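Local coordinates for FixK2 protein (Bradyrhizobium japonicum, PDB 4I2O), which probably acts as a DNA-binding transcription factor of the CRP/FNR superfamily, with a role in regulating nitrogen fixation, at residues L165-R170 / G188-L193. The protein carries 1 engineered substitution. Sequence-based numbering, arbitrary orientation.
Sequences LLEMDR and GDYLGL. With nucleotides of chain D.
Y190 OH gives its hydrogen to E167 OE1 at 2.6 Å, a short bond that joins the first helix of the CRP-like winged helix-turn-helix domain, 157-172, to helix 184-191, the leading helix of the helix-turn-helix. The two side chains reach for each other from opposite directions. In E167 CG stands anti to the backbone N (chi1 -179°) and the chain runs on fully extended; Y190 has the same first rotamer, which carries the carboxylate and the phenol into the gap between the two helices. OE1 accepts with its syn lone pair, the one on the side of OE2, and lies in the plane of the ring at its edge, 3.4 Å from Y190 CE2. Carboxylate and ring are turned only 28° from each other. OE2 takes a hydrogen bond from H144 NE2 and a salt bridge from R171 NH1, which together with the phenol bond should hold the carboxylate's rotation and probably favour its ionised form. The tyrosine ring stacks on H148 and meets F85 at an angle, so the long helix 128-154 and strand 80-86 of the cyclic nucleotide-binding domain both border this junction.

Beyond Y190 the chain leaves helical geometry at G192, whose positive phi suits glycine, and L193 N bonds back to G188 O at 2.9 Å. D189 OD1 makes a salt bridge, and L193 O a hydrogen bond, with R154 NH2 of the second subunit, so this turn touches both the second subunit and the bound DNA. There L193 packs against the phosphate by van der Waals contact, with CD2 near OP1 of DA19 of chain D and L193 CA 3.3 Å from that same oxygen.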
loop_
_atom_site.group_PDB
_atom_site.type_symbol
_atom_site.label_atom_id
_atom_site.label_comp_id
_atom_site.label_asym_id
_atom_site.label_seq_id
_atom_site.Cartn_x
_atom_site.Cartn_y
_atom_site.Cartn_z
ATOM N N LEU A 165 13.055 9.840 -7.791
ATOM C CA LEU A 165 14.275 9.842 -8.652
ATOM C C LEU A 165 15.255 8.725 -8.293
ATOM O O LEU A 165 15.830 8.056 -9.153
ATOM C CB LEU A 165 15.004 11.141 -8.492
ATOM C CG LEU A 165 14.283 12.326 -9.130
ATOM C CD1 LEU A 165 14.854 13.695 -8.642
ATOM C CD2 LEU A 165 14.227 12.219 -10.678
ATOM N N LEU A 166 15.463 8.504 -7.007
ATOM C CA LEU A 166 16.291 7.380 -6.590
ATOM C C LEU A 166 15.751 5.997 -6.959
ATOM O O LEU A 166 16.528 5.113 -7.339
ATOM C CB LEU A 166 16.586 7.473 -5.089
ATOM C CG LEU A 166 17.474 8.667 -4.635
ATOM C CD1 LEU A 166 17.308 8.795 -3.110
ATOM C CD2 LEU A 166 18.930 8.458 -5.000
ATOM N N GLU A 167 14.434 5.803 -6.820
ATOM C CA GLU A 167 13.805 4.553 -7.250
ATOM C C GLU A 167 14.002 4.364 -8.763
ATOM O O GLU A 167 14.366 3.257 -9.256
ATOM C CB GLU A 167 12.306 4.572 -6.924
ATOM C CG GLU A 167 11.655 3.263 -7.350
ATOM C CD GLU A 167 10.162 3.215 -7.162
ATOM O OE1 GLU A 167 9.479 4.257 -6.985
ATOM O OE2 GLU A 167 9.642 2.098 -7.190
ATOM N N MET A 168 13.699 5.399 -9.527
ATOM C CA MET A 168 13.895 5.258 -10.997
ATOM C C MET A 168 15.347 5.065 -11.410
ATOM O O MET A 168 15.629 4.329 -12.364
ATOM C CB MET A 168 13.378 6.509 -11.668
ATOM C CG MET A 168 11.851 6.712 -11.621
ATOM S SD MET A 168 10.897 5.340 -12.352
ATOM C CE MET A 168 10.357 4.430 -10.909
ATOM N N ASP A 169 16.289 5.740 -10.749
ATOM C CA ASP A 169 17.694 5.519 -11.029
ATOM C C ASP A 169 18.079 4.035 -10.796
ATOM O O ASP A 169 18.766 3.411 -11.581
ATOM C CB ASP A 169 18.537 6.439 -10.150
ATOM C CG ASP A 169 20.040 6.270 -10.393
ATOM O OD1 ASP A 169 20.718 5.684 -9.536
ATOM O OD2 ASP A 169 20.549 6.773 -11.421
ATOM N N ARG A 170 17.636 3.466 -9.687
ATOM C CA ARG A 170 17.955 2.068 -9.417
ATOM C C ARG A 170 17.346 1.145 -10.466
ATOM O O ARG A 170 17.983 0.153 -10.907
ATOM C CB ARG A 170 17.413 1.725 -8.006
ATOM C CG ARG A 170 17.648 0.285 -7.606
ATOM C CD ARG A 170 17.236 0.072 -6.138
ATOM N NE ARG A 170 15.927 0.647 -5.802
ATOM C CZ ARG A 170 14.758 0.063 -6.093
ATOM N NH1 ARG A 170 14.732 -1.084 -6.785
ATOM N NH2 ARG A 170 13.616 0.635 -5.699
ATOM N N GLY A 188 3.336 13.040 -10.844
ATOM C CA GLY A 188 2.542 13.620 -9.738
ATOM C C GLY A 188 1.495 12.611 -9.261
ATOM O O GLY A 188 1.333 12.497 -8.056
ATOM N N ASP A 189 0.779 11.902 -10.157
ATOM C CA ASP A 189 -0.233 10.915 -9.690
ATOM C C ASP A 189 0.339 9.690 -9.014
ATOM O O ASP A 189 -0.358 9.073 -8.200
ATOM C CB ASP A 189 -1.250 10.488 -10.814
ATOM C CG ASP A 189 -2.121 11.627 -11.246
ATOM O OD1 ASP A 189 -2.311 12.569 -10.433
ATOM O OD2 ASP A 189 -2.733 11.545 -12.348
ATOM N N TYR A 190 1.635 9.419 -9.217
ATOM C CA TYR A 190 2.309 8.375 -8.418
ATOM C C TYR A 190 2.662 8.896 -7.047
ATOM O O TYR A 190 2.576 8.167 -6.044
ATOM C CB TYR A 190 3.622 8.006 -9.158
ATOM C CG TYR A 190 4.488 6.879 -8.555
ATOM C CD1 TYR A 190 3.957 5.601 -8.258
ATOM C CD2 TYR A 190 5.835 7.091 -8.324
ATOM C CE1 TYR A 190 4.785 4.564 -7.796
ATOM C CE2 TYR A 190 6.668 6.045 -7.860
ATOM C CZ TYR A 190 6.137 4.800 -7.619
ATOM O OH TYR A 190 6.931 3.746 -7.199
ATOM N N LEU A 191 2.973 10.187 -6.958
ATOM C CA LEU A 191 3.486 10.759 -5.705
ATOM C C LEU A 191 2.429 11.554 -4.907
ATOM O O LEU A 191 2.789 12.159 -3.908
ATOM C CB LEU A 191 4.675 11.755 -5.977
ATOM C CG LEU A 191 5.865 11.127 -6.726
ATOM C CD1 LEU A 191 6.964 12.214 -6.981
ATOM C CD2 LEU A 191 6.359 9.950 -5.827
ATOM N N GLY A 192 1.165 11.572 -5.328
ATOM C CA GLY A 192 0.133 12.308 -4.577
ATOM C C GLY A 192 0.338 13.804 -4.689
ATOM O O GLY A 192 -0.017 14.559 -3.781
ATOM N N LEU A 193 0.918 14.255 -5.808
ATOM C CA LEU A 193 1.253 15.723 -6.037
ATOM C C LEU A 193 0.728 16.159 -7.394
ATOM O O LEU A 193 0.360 15.331 -8.203
ATOM C CB LEU A 193 2.811 15.941 -6.062
ATOM C CG LEU A 193 3.572 15.538 -4.778
ATOM C CD1 LEU A 193 5.096 15.603 -5.036
ATOM C CD2 LEU A 193 3.133 16.524 -3.635
ATOM P P DA D 19 0.074 19.486 -4.539
ATOM O OP1 DA D 19 -0.526 18.112 -4.530
ATOM O OP2 DA D 19 1.137 19.825 -5.541
ATOM O "O5'" DA D 19 -1.146 20.485 -4.629
ATOM C "C5'" DA D 19 -2.187 20.491 -3.659
ATOM C "C4'" DA D 19 -3.325 21.351 -4.191
ATOM O "O4'" DA D 19 -2.952 22.766 -4.065
ATOM C "C3'" DA D 19 -3.693 21.191 -5.676
ATOM O "O3'" DA D 19 -5.171 21.196 -5.664
ATOM C "C2'" DA D 19 -3.046 22.367 -6.406
ATOM C "C1'" DA D 19 -2.938 23.436 -5.302
ATOM N N9 DA D 19 -1.690 24.177 -5.375
ATOM C C8 DA D 19 -0.398 23.734 -5.436
ATOM N N7 DA D 19 0.535 24.688 -5.491
ATOM C C5 DA D 19 -0.216 25.847 -5.452
ATOM C C6 DA D 19 0.186 27.190 -5.425
ATOM N N6 DA D 19 1.482 27.577 -5.478
ATOM N N1 DA D 19 -0.794 28.136 -5.371
ATOM C C2 DA D 19 -2.071 27.708 -5.297
ATOM N N3 DA D 19 -2.579 26.476 -5.275
ATOM C C4 DA D 19 -1.583 25.558 -5.383
#